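Local coordinates for Na Glutathione S-transferase 2 (Necator americanus, PDB 2ON5), which binds glutathione and, as a glutathione S-transferase, probably catalyses conjugation of its thiol to electrophilic compounds, at residues A[3-8]-A[53-58]; A[19-24]-A[73-78]; A[159-164]-A[183-188]. All coordinates share one frame; numbering follows the deposited sequence.

Contact 1 of 3, residues A[3-8]-A[53-58]; sequences HYKLTY and VLEEDG. With GSH (glutathione), chain V.
Lys5 and Glu55 face each other as an antiparallel hydrogen-bonded pair, Lys5 N giving its hydrogen to Glu55 O (3.0 Å) and Glu55 N to Lys5 O (2.8 Å). Their side chains run alongside each other on the same face of the sheet; the lysine chain bends at chi3 (64°), and its NZ reaches Glu55 OE2 in a weak salt bridge of 3.3 Å. Long charged chains suit this partly exposed face, where their methylenes can pack while the tips pair. Further along, Thr7 and Val53 repeat the double backbone bond, and a water bridges Thr7 OG1 and Val53 O. At the other end Asp57 turns the chain back. Its N bonds to His3 O (2.9 Å), extending the ladder past the last strand pair, and its OD1 receives a nearly straight bond from His3 N (2.8 Å, 176°), which completes a two-bond pairing of Asp57 with His3. A second water links His3 O to Gly58 N.

The opposite face carries Tyr4, Leu6, Leu54 and Glu56. Glu56 lies beside the Tyr4 ring, Glu56 CG 3.4 Å from Tyr4 CE2, with the carboxylate plane turned 64° from the ring, and Tyr70 OH holds Glu56 OE1. Tyr8 OH lies 3.0 Å from SG2 of glutathione and is hydrogen-bonded to Leu14 N, an arrangement consistent with the active-site tyrosine that stabilises the glutathione thiolate in related transferases.

Strand 4-9 lies between strands 30-34 and 53-56 in the thioredoxin-like sheet, with helices 16-25 and 64-75 packed on the face of Leu6 and Leu54.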
loop_
_atom_site.group_PDB
_atom_site.type_symbol
_atom_site.label_atom_id
_atom_site.label_comp_id
_atom_site.label_asym_id
_atom_site.label_seq_id
_atom_site.Cartn_x
_atom_site.Cartn_y
_atom_site.Cartn_z
ATOM N N HIS A 3 -9.615 4.695 -24.030
ATOM C CA HIS A 3 -9.388 3.244 -24.041
ATOM C C HIS A 3 -8.653 2.817 -22.800
ATOM O O HIS A 3 -7.574 3.346 -22.490
ATOM C CB HIS A 3 -8.578 2.801 -25.261
ATOM C CG HIS A 3 -8.526 1.313 -25.417
ATOM N ND1 HIS A 3 -7.497 0.543 -24.915
ATOM C CD2 HIS A 3 -9.402 0.447 -25.978
ATOM C CE1 HIS A 3 -7.724 -0.731 -25.193
ATOM N NE2 HIS A 3 -8.876 -0.818 -25.829
ATOM N N TYR A 4 -9.234 1.851 -22.099
ATOM C CA TYR A 4 -8.563 1.172 -20.992
ATOM C C TYR A 4 -8.194 -0.276 -21.301
ATOM O O TYR A 4 -9.004 -1.048 -21.853
ATOM C CB TYR A 4 -9.441 1.172 -19.754
ATOM C CG TYR A 4 -9.784 2.547 -19.217
ATOM C CD1 TYR A 4 -11.030 3.125 -19.481
ATOM C CD2 TYR A 4 -8.861 3.267 -18.445
ATOM C CE1 TYR A 4 -11.351 4.378 -18.981
ATOM C CE2 TYR A 4 -9.190 4.521 -17.932
ATOM C CZ TYR A 4 -10.426 5.064 -18.214
ATOM O OH TYR A 4 -10.761 6.305 -17.712
ATOM N N LYS A 5 -6.969 -0.631 -20.926
ATOM C CA LYS A 5 -6.500 -2.012 -21.012
ATOM C C LYS A 5 -6.021 -2.432 -19.621
ATOM O O LYS A 5 -5.231 -1.708 -18.990
ATOM C CB LYS A 5 -5.342 -2.130 -22.020
ATOM C CG LYS A 5 -4.804 -3.569 -22.174
ATOM C CD LYS A 5 -3.804 -3.684 -23.305
ATOM C CE LYS A 5 -2.568 -2.849 -23.026
ATOM N NZ LYS A 5 -1.347 -3.331 -23.734
ATOM N N LEU A 6 -6.515 -3.571 -19.126
ATOM C CA LEU A 6 -5.928 -4.167 -17.931
ATOM C C LEU A 6 -5.198 -5.450 -18.269
ATOM O O LEU A 6 -5.797 -6.387 -18.838
ATOM C CB LEU A 6 -6.993 -4.473 -16.895
ATOM C CG LEU A 6 -6.539 -4.954 -15.516
ATOM C CD1 LEU A 6 -5.760 -3.816 -14.804
ATOM C CD2 LEU A 6 -7.744 -5.402 -14.729
ATOM N N THR A 7 -3.923 -5.521 -17.881
ATOM C CA THR A 7 -3.146 -6.758 -18.099
ATOM C C THR A 7 -2.857 -7.461 -16.757
ATOM O O THR A 7 -2.385 -6.826 -15.797
ATOM C CB THR A 7 -1.841 -6.502 -18.871
ATOM O OG1 THR A 7 -2.128 -5.844 -20.117
ATOM C CG2 THR A 7 -1.121 -7.838 -19.159
ATOM N N TYR A 8 -3.201 -8.747 -16.696
ATOM C CA TYR A 8 -2.972 -9.568 -15.500
ATOM C C TYR A 8 -2.922 -11.052 -15.899
ATOM O O TYR A 8 -2.888 -11.379 -17.090
ATOM C CB TYR A 8 -4.069 -9.310 -14.455
ATOM C CG TYR A 8 -3.759 -9.900 -13.105
ATOM C CD1 TYR A 8 -2.587 -9.554 -12.409
ATOM C CD2 TYR A 8 -4.606 -10.833 -12.531
ATOM C CE1 TYR A 8 -2.304 -10.122 -11.173
ATOM C CE2 TYR A 8 -4.320 -11.401 -11.296
ATOM C CZ TYR A 8 -3.178 -11.050 -10.634
ATOM O OH TYR A 8 -2.911 -11.602 -9.399
ATOM N N VAL A 53 -1.159 -4.270 -14.675
ATOM C CA VAL A 53 -0.843 -2.933 -15.189
ATOM C C VAL A 53 -2.035 -2.426 -15.992
ATOM O O VAL A 53 -2.589 -3.170 -16.832
ATOM C CB VAL A 53 0.429 -2.929 -16.084
ATOM C CG1 VAL A 53 0.663 -1.545 -16.772
ATOM C CG2 VAL A 53 1.633 -3.317 -15.264
ATOM N N LEU A 54 -2.416 -1.177 -15.708
ATOM C CA LEU A 54 -3.467 -0.482 -16.444
ATOM C C LEU A 54 -2.823 0.369 -17.548
ATOM O O LEU A 54 -1.788 0.992 -17.333
ATOM C CB LEU A 54 -4.310 0.430 -15.514
ATOM C CG LEU A 54 -5.433 1.274 -16.173
ATOM C CD1 LEU A 54 -6.633 0.391 -16.551
ATOM C CD2 LEU A 54 -5.904 2.431 -15.306
ATOM N N GLU A 55 -3.441 0.396 -18.723
ATOM C CA GLU A 55 -3.120 1.421 -19.712
ATOM C C GLU A 55 -4.324 2.302 -19.934
ATOM O O GLU A 55 -5.435 1.799 -20.124
ATOM C CB GLU A 55 -2.661 0.820 -21.037
ATOM C CG GLU A 55 -1.194 0.532 -21.048
ATOM C CD GLU A 55 -0.681 -0.009 -22.384
ATOM O OE1 GLU A 55 -1.232 0.343 -23.446
ATOM O OE2 GLU A 55 0.277 -0.793 -22.350
ATOM N N GLU A 56 -4.128 3.611 -19.855
ATOM C CA GLU A 56 -5.200 4.533 -20.224
ATOM C C GLU A 56 -4.690 5.365 -21.394
ATOM O O GLU A 56 -3.742 6.134 -21.245
ATOM C CB GLU A 56 -5.637 5.447 -19.071
ATOM C CG GLU A 56 -6.785 6.417 -19.511
ATOM C CD GLU A 56 -7.139 7.502 -18.497
ATOM O OE1 GLU A 56 -7.115 7.260 -17.285
ATOM O OE2 GLU A 56 -7.446 8.634 -18.926
ATOM N N ASP A 57 -5.297 5.190 -22.560
ATOM C CA ASP A 57 -4.806 5.882 -23.766
ATOM C C ASP A 57 -3.301 5.708 -23.942
ATOM O O ASP A 57 -2.563 6.647 -24.270
ATOM C CB ASP A 57 -5.252 7.359 -23.768
ATOM C CG ASP A 57 -6.771 7.517 -23.953
ATOM O OD1 ASP A 57 -7.462 6.493 -24.195
ATOM O OD2 ASP A 57 -7.290 8.670 -23.894
ATOM N N GLY A 58 -2.854 4.476 -23.714
ATOM C CA GLY A 58 -1.469 4.084 -23.907
ATOM C C GLY A 58 -0.494 4.418 -22.778
ATOM O O GLY A 58 0.681 4.071 -22.884
HETATM N N1 GSH V . 2.243 -4.591 -4.779
HETATM C CA1 GSH V . 1.736 -5.618 -5.722
HETATM C C1 GSH V . 0.462 -5.117 -6.395
HETATM O O11 GSH V . -0.495 -4.933 -5.614
HETATM O O12 GSH V . 0.316 -4.889 -7.630
HETATM C CB1 GSH V . 2.814 -6.154 -6.668
HETATM C CG1 GSH V . 2.262 -6.969 -7.833
HETATM C CD1 GSH V . 2.734 -8.418 -7.871
HETATM O OE1 GSH V . 3.304 -9.074 -6.746
HETATM N N2 GSH V . 2.549 -8.985 -9.067
HETATM C CA2 GSH V . 2.396 -10.399 -9.381
HETATM C C2 GSH V . 3.287 -10.763 -10.546
HETATM O O2 GSH V . 3.686 -9.808 -11.515
HETATM C CB2 GSH V . 0.943 -10.682 -9.730
HETATM S SG2 GSH V . -0.046 -11.476 -8.426
HETATM N N3 GSH V . 3.719 -12.022 -10.604
HETATM C CA3 GSH V . 4.686 -12.441 -11.600
HETATM C C3 GSH V . 6.076 -11.850 -11.465
HETATM O O31 GSH V . 6.404 -11.204 -10.445
HETATM O O32 GSH V . 6.924 -12.009 -12.372
HETATM O O HOH W 1 -4.731 2.301 -23.719
HETATM O O HOH W 2 -1.861 -3.260 -19.470
#

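Contact 2 of 3, residues A[19-24]-A[73-78]; sequences RQIFAL and RKFGFA
Phe77 turns its ring against Leu24: CD1 of the leucine sits over one face, 4.2 Å above the plane and offset toward the rim, while Leu24 CB meets the ring tip, CZ, at 3.5 Å. A flat ring suits this place because it can spread beneath a branched side chain. Phe75, two residues earlier, is used differently. Ile21 reaches its edge rather than a face, with CG2 close to the ring plane and 3.9 Å from CD1, and the two side chains cross at about a right angle. The methyl can point that way because it is anti to the Ile21 backbone N. One face of the Phe75 ring is taken by Lys74 CG of its own helix, and Phe22 adds a looser touch, its CD1 4.3 Å from Phe75 CE1.

Gly76, the first residue to leave the helix, has a phi of 100°, where a CB would press on the carbonyl oxygen of Phe75; the turn it makes helps bring Phe77 to the same helix as Phe75. No hydrogen bond joins the two segments.

Helix 16-25 thus packs beside the C-terminal end of helix 64-75, on one face of the sheet. Leu158 of helix 155-168 touches Ile21 and Leu24, while Arg73 forms a salt bridge with Glu85 of the second subunit.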
loop_
_atom_site.group_PDB
_atom_site.type_symbol
_atom_site.label_atom_id
_atom_site.label_comp_id
_atom_site.label_asym_id
_atom_site.label_seq_id
_atom_site.Cartn_x
_atom_site.Cartn_y
_atom_site.Cartn_z
ATOM N N ARG A 19 -11.327 -4.979 -12.041
ATOM C CA ARG A 19 -12.363 -5.399 -12.986
ATOM C C ARG A 19 -13.774 -5.044 -12.443
ATOM O O ARG A 19 -14.697 -4.779 -13.219
ATOM C CB ARG A 19 -12.278 -6.897 -13.280
ATOM C CG ARG A 19 -10.949 -7.350 -13.859
ATOM C CD ARG A 19 -11.053 -8.769 -14.440
ATOM N NE ARG A 19 -9.754 -9.301 -14.820
ATOM C CZ ARG A 19 -9.097 -10.230 -14.143
ATOM N NH1 ARG A 19 -9.611 -10.685 -13.013
ATOM N NH2 ARG A 19 -7.916 -10.673 -14.582
ATOM N N GLN A 20 -13.935 -5.072 -11.127
ATOM C CA GLN A 20 -15.261 -4.844 -10.528
ATOM C C GLN A 20 -15.556 -3.362 -10.462
ATOM O O GLN A 20 -16.704 -2.978 -10.524
ATOM C CB GLN A 20 -15.407 -5.506 -9.150
ATOM C CG GLN A 20 -15.471 -7.050 -9.305
ATOM C CD GLN A 20 -15.481 -7.823 -8.000
ATOM O OE1 GLN A 20 -15.315 -9.051 -7.998
ATOM N NE2 GLN A 20 -15.659 -7.117 -6.878
ATOM N N ILE A 21 -14.520 -2.550 -10.329
ATOM C CA ILE A 21 -14.688 -1.087 -10.457
ATOM C C ILE A 21 -15.212 -0.747 -11.860
ATOM O O ILE A 21 -16.173 0.035 -12.008
ATOM C CB ILE A 21 -13.393 -0.339 -10.183
ATOM C CG1 ILE A 21 -13.027 -0.470 -8.686
ATOM C CG2 ILE A 21 -13.527 1.135 -10.683
ATOM C CD1 ILE A 21 -11.543 -0.062 -8.343
ATOM N N PHE A 22 -14.616 -1.355 -12.886
ATOM C CA PHE A 22 -15.092 -1.103 -14.269
ATOM C C PHE A 22 -16.545 -1.514 -14.445
ATOM O O PHE A 22 -17.327 -0.797 -15.083
ATOM C CB PHE A 22 -14.238 -1.822 -15.324
ATOM C CG PHE A 22 -12.909 -1.181 -15.603
ATOM C CD1 PHE A 22 -12.826 0.122 -16.084
ATOM C CD2 PHE A 22 -11.727 -1.915 -15.453
ATOM C CE1 PHE A 22 -11.603 0.705 -16.362
ATOM C CE2 PHE A 22 -10.474 -1.337 -15.767
ATOM C CZ PHE A 22 -10.421 -0.027 -16.207
ATOM N N ALA A 23 -16.902 -2.687 -13.915
ATOM C CA ALA A 23 -18.280 -3.182 -13.971
ATOM C C ALA A 23 -19.256 -2.237 -13.295
ATOM O O ALA A 23 -20.281 -1.908 -13.866
ATOM C CB ALA A 23 -18.374 -4.590 -13.357
ATOM N N LEU A 24 -18.938 -1.795 -12.078
ATOM C CA LEU A 24 -19.808 -0.851 -11.366
ATOM C C LEU A 24 -19.981 0.476 -12.108
ATOM O O LEU A 24 -21.034 1.118 -12.030
ATOM C CB LEU A 24 -19.275 -0.574 -9.956
ATOM C CG LEU A 24 -19.360 -1.754 -8.973
ATOM C CD1 LEU A 24 -18.754 -1.395 -7.642
ATOM C CD2 LEU A 24 -20.798 -2.198 -8.814
ATOM N N ARG A 73 -11.404 6.928 -7.740
ATOM C CA ARG A 73 -11.569 8.391 -7.706
ATOM C C ARG A 73 -12.316 8.901 -8.926
ATOM O O ARG A 73 -13.119 9.831 -8.831
ATOM C CB ARG A 73 -10.229 9.093 -7.575
ATOM C CG ARG A 73 -9.687 9.025 -6.143
ATOM C CD ARG A 73 -8.563 10.017 -5.816
ATOM N NE ARG A 73 -8.293 11.006 -6.849
ATOM C CZ ARG A 73 -7.231 11.834 -6.843
ATOM N NH1 ARG A 73 -6.337 11.779 -5.861
ATOM N NH2 ARG A 73 -7.035 12.674 -7.856
ATOM N N LYS A 74 -12.033 8.324 -10.083
ATOM C CA LYS A 74 -12.673 8.776 -11.334
ATOM C C LYS A 74 -14.176 8.420 -11.371
ATOM O O LYS A 74 -15.019 9.175 -11.917
ATOM C CB LYS A 74 -11.923 8.148 -12.531
ATOM C CG LYS A 74 -12.395 8.604 -13.892
ATOM C CD LYS A 74 -11.753 7.784 -14.979
ATOM C CE LYS A 74 -10.245 8.011 -15.011
ATOM N NZ LYS A 74 -9.924 9.287 -15.667
ATOM N N PHE A 75 -14.526 7.281 -10.781
ATOM C CA PHE A 75 -15.866 6.707 -10.981
ATOM C C PHE A 75 -16.777 6.731 -9.762
ATOM O O PHE A 75 -17.915 6.303 -9.855
ATOM C CB PHE A 75 -15.764 5.248 -11.493
ATOM C CG PHE A 75 -15.112 5.113 -12.862
ATOM C CD1 PHE A 75 -14.179 4.103 -13.102
ATOM C CD2 PHE A 75 -15.431 5.988 -13.894
ATOM C CE1 PHE A 75 -13.584 3.945 -14.355
ATOM C CE2 PHE A 75 -14.824 5.863 -15.171
ATOM C CZ PHE A 75 -13.893 4.843 -15.393
ATOM N N GLY A 76 -16.264 7.190 -8.621
ATOM C CA GLY A 76 -17.118 7.467 -7.461
ATOM C C GLY A 76 -17.119 6.390 -6.393
ATOM O O GLY A 76 -18.078 6.307 -5.627
ATOM N N PHE A 77 -16.038 5.594 -6.328
ATOM C CA PHE A 77 -15.903 4.494 -5.347
ATOM C C PHE A 77 -14.710 4.636 -4.387
ATOM O O PHE A 77 -14.228 3.652 -3.844
ATOM C CB PHE A 77 -15.808 3.160 -6.082
ATOM C CG PHE A 77 -16.901 2.983 -7.084
ATOM C CD1 PHE A 77 -18.229 2.880 -6.662
ATOM C CD2 PHE A 77 -16.623 2.997 -8.425
ATOM C CE1 PHE A 77 -19.266 2.764 -7.593
ATOM C CE2 PHE A 77 -17.650 2.882 -9.367
ATOM C CZ PHE A 77 -18.962 2.770 -8.943
ATOM N N ALA A 78 -14.218 5.858 -4.224
ATOM C CA ALA A 78 -13.015 6.090 -3.409
ATOM C C ALA A 78 -13.347 6.593 -1.994
ATOM O O ALA A 78 -12.451 6.709 -1.152
ATOM C CB ALA A 78 -12.084 7.124 -4.091
#

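Contact 3 of 3, residues A[159-164]-A[183-188]; sequences CLAEHT and AHAEKV
Thr164 OG1, which packs 3.5 Å from Ala185 CB, is hydrogen-bonded to the hydroxyl of Tyr175 and lies 3.2 Å from Leu160 O one turn back in its own helix. A chi1 of 65° sets this oxygen between the backbone N and the carbonyl carbon, close to both the Leu160 carbonyl and the partner helix. Threonine fits because it supplies a polar atom for Tyr175 in a buried place while staying compact.

Next to it the helices come very near: the CA atoms of Ala161 and Ala185 are 4.1 Å apart, and the axes of the two short segments approach to 8.6 Å at an angle of 109°. Alanine on both sides permits this, since its methyl keeps the backbones apart by no more than a single carbon. Ala161 CB goes on to meet Val188, touching CG1 at 3.6 Å.

His184 packs beside this alanine pair. With CG anti to the backbone N, its ring reaches helix 159-164, where Leu160 CD2 comes obliquely to its CD2 at 3.7 Å and Ala161 N lies near the ring plane, at the edge. Val188 CG2, one turn on, lies 3.6 Å above the plane of the ring, offset toward its rim. ND1 turns to Gly146 O in a loop and NE2 to Asp157 O in the helix that His184 packs on, both weakly.

No hydrogen bond joins 159-164 to 183-188 directly, and the segments meet mainly by van der Waals packing; the weak bond from His184 NE2 to Asp157 O, just before the first segment, is a polar tie between the same two helices. Since both imidazole nitrogens look toward carbonyl oxygens, the surroundings may favour a protonated ring, although the weakness of the bonds leaves this open.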
loop_
_atom_site.group_PDB
_atom_site.type_symbol
_atom_site.label_atom_id
_atom_site.label_comp_id
_atom_site.label_asym_id
_atom_site.label_seq_id
_atom_site.Cartn_x
_atom_site.Cartn_y
_atom_site.Cartn_z
ATOM N N CYS A 159 -12.432 -5.206 -2.381
ATOM C CA CYS A 159 -11.267 -6.038 -1.987
ATOM C C CYS A 159 -11.691 -7.091 -0.975
ATOM O O CYS A 159 -11.387 -8.276 -1.143
ATOM C CB CYS A 159 -10.119 -5.200 -1.395
ATOM S SG CYS A 159 -9.270 -4.188 -2.628
ATOM N N LEU A 160 -12.361 -6.666 0.097
ATOM C CA LEU A 160 -12.732 -7.632 1.142
ATOM C C LEU A 160 -13.756 -8.689 0.687
ATOM O O LEU A 160 -13.560 -9.901 0.951
ATOM C CB LEU A 160 -13.215 -6.922 2.417
ATOM C CG LEU A 160 -13.526 -7.838 3.599
ATOM C CD1 LEU A 160 -12.260 -8.531 4.116
ATOM C CD2 LEU A 160 -14.259 -7.047 4.682
ATOM N N ALA A 161 -14.856 -8.239 0.078
ATOM C CA ALA A 161 -15.925 -9.147 -0.409
ATOM C C ALA A 161 -15.345 -10.169 -1.398
ATOM O O ALA A 161 -15.651 -11.385 -1.349
ATOM C CB ALA A 161 -17.067 -8.334 -1.089
ATOM N N GLU A 162 -14.495 -9.688 -2.296
ATOM C CA GLU A 162 -13.855 -10.590 -3.290
ATOM C C GLU A 162 -12.957 -11.630 -2.613
ATOM O O GLU A 162 -13.066 -12.816 -2.890
ATOM C CB GLU A 162 -13.091 -9.799 -4.366
ATOM C CG GLU A 162 -12.306 -10.643 -5.365
ATOM C CD GLU A 162 -13.140 -11.727 -6.048
ATOM O OE1 GLU A 162 -14.293 -11.466 -6.463
ATOM O OE2 GLU A 162 -12.608 -12.831 -6.204
ATOM N N HIS A 163 -12.100 -11.178 -1.702
ATOM C CA HIS A 163 -11.234 -12.095 -0.985
ATOM C C HIS A 163 -12.031 -13.128 -0.217
ATOM O O HIS A 163 -11.820 -14.346 -0.390
ATOM C CB HIS A 163 -10.311 -11.358 0.013
ATOM C CG HIS A 163 -9.538 -12.306 0.873
ATOM N ND1 HIS A 163 -9.819 -12.512 2.209
ATOM C CD2 HIS A 163 -8.543 -13.167 0.559
ATOM C CE1 HIS A 163 -9.009 -13.444 2.685
ATOM N NE2 HIS A 163 -8.233 -13.865 1.700
ATOM N N THR A 164 -12.915 -12.666 0.672
ATOM C CA THR A 164 -13.580 -13.619 1.560
ATOM C C THR A 164 -14.438 -14.624 0.791
ATOM O O THR A 164 -14.399 -15.832 1.084
ATOM C CB THR A 164 -14.404 -12.952 2.666
ATOM O OG1 THR A 164 -15.500 -12.220 2.100
ATOM C CG2 THR A 164 -13.536 -12.020 3.513
ATOM N N ALA A 183 -21.987 -11.339 5.924
ATOM C CA ALA A 183 -23.058 -10.422 5.554
ATOM C C ALA A 183 -22.524 -9.365 4.580
ATOM O O ALA A 183 -23.164 -9.033 3.595
ATOM C CB ALA A 183 -23.653 -9.738 6.806
ATOM N N HIS A 184 -21.329 -8.862 4.876
ATOM C CA HIS A 184 -20.675 -7.866 4.032
ATOM C C HIS A 184 -20.410 -8.380 2.624
ATOM O O HIS A 184 -20.743 -7.706 1.637
ATOM C CB HIS A 184 -19.384 -7.379 4.707
ATOM C CG HIS A 184 -18.520 -6.554 3.808
ATOM N ND1 HIS A 184 -18.663 -5.187 3.698
ATOM C CD2 HIS A 184 -17.533 -6.908 2.941
ATOM C CE1 HIS A 184 -17.768 -4.726 2.833
ATOM N NE2 HIS A 184 -17.068 -5.746 2.369
ATOM N N ALA A 185 -19.842 -9.582 2.509
ATOM C CA ALA A 185 -19.570 -10.141 1.176
ATOM C C ALA A 185 -20.861 -10.258 0.380
ATOM O O ALA A 185 -20.889 -9.921 -0.813
ATOM C CB ALA A 185 -18.868 -11.502 1.267
ATOM N N GLU A 186 -21.941 -10.684 1.036
ATOM C CA GLU A 186 -23.183 -10.947 0.302
ATOM C C GLU A 186 -23.919 -9.654 -0.056
ATOM O O GLU A 186 -24.535 -9.592 -1.108
ATOM C CB GLU A 186 -24.094 -11.950 1.014
ATOM C CG GLU A 186 -23.480 -13.362 1.038
ATOM C CD GLU A 186 -24.419 -14.413 1.642
ATOM O OE1 GLU A 186 -24.079 -15.604 1.550
ATOM O OE2 GLU A 186 -25.479 -14.051 2.197
ATOM N N LYS A 187 -23.814 -8.641 0.806
ATOM C CA LYS A 187 -24.321 -7.289 0.483
ATOM C C LYS A 187 -23.638 -6.691 -0.758
ATOM O O LYS A 187 -24.307 -6.306 -1.729
ATOM C CB LYS A 187 -24.194 -6.355 1.692
ATOM C CG LYS A 187 -24.731 -4.917 1.444
ATOM C CD LYS A 187 -24.552 -4.037 2.675
ATOM C CE LYS A 187 -25.212 -2.673 2.486
ATOM N NZ LYS A 187 -26.667 -2.841 2.599
ATOM N N VAL A 188 -22.305 -6.652 -0.734
ATOM C CA VAL A 188 -21.489 -6.121 -1.844
ATOM C C VAL A 188 -21.769 -6.841 -3.154
ATOM O O VAL A 188 -22.050 -6.205 -4.166
ATOM C CB VAL A 188 -19.968 -6.153 -1.473
ATOM C CG1 VAL A 188 -19.043 -5.764 -2.674
ATOM C CG2 VAL A 188 -19.701 -5.219 -0.240
#

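In the fold
From the N terminus, strand 4-9 leads into helix 16-25, so the first segments of contacts 1 and 2 follow each other directly. Contact 1 closes a loop when the chain returns as strand 53-56, and contact 2 closes at 73-78, the end of helix 64-75 and the turn after it; their segments alternate, so the two loops cross. Contact 1 pairs strands within the sheet, contact 2 joins the two helices that cover one of its faces, and the layers meet where Leu54 touches Phe22. Contact 3 closes a shorter loop later, within the helical C-terminal domain. It lies about 26 Å from contact 1, centre to centre, but touches contact 2 where Gln20 meets Glu162, across the domain boundary.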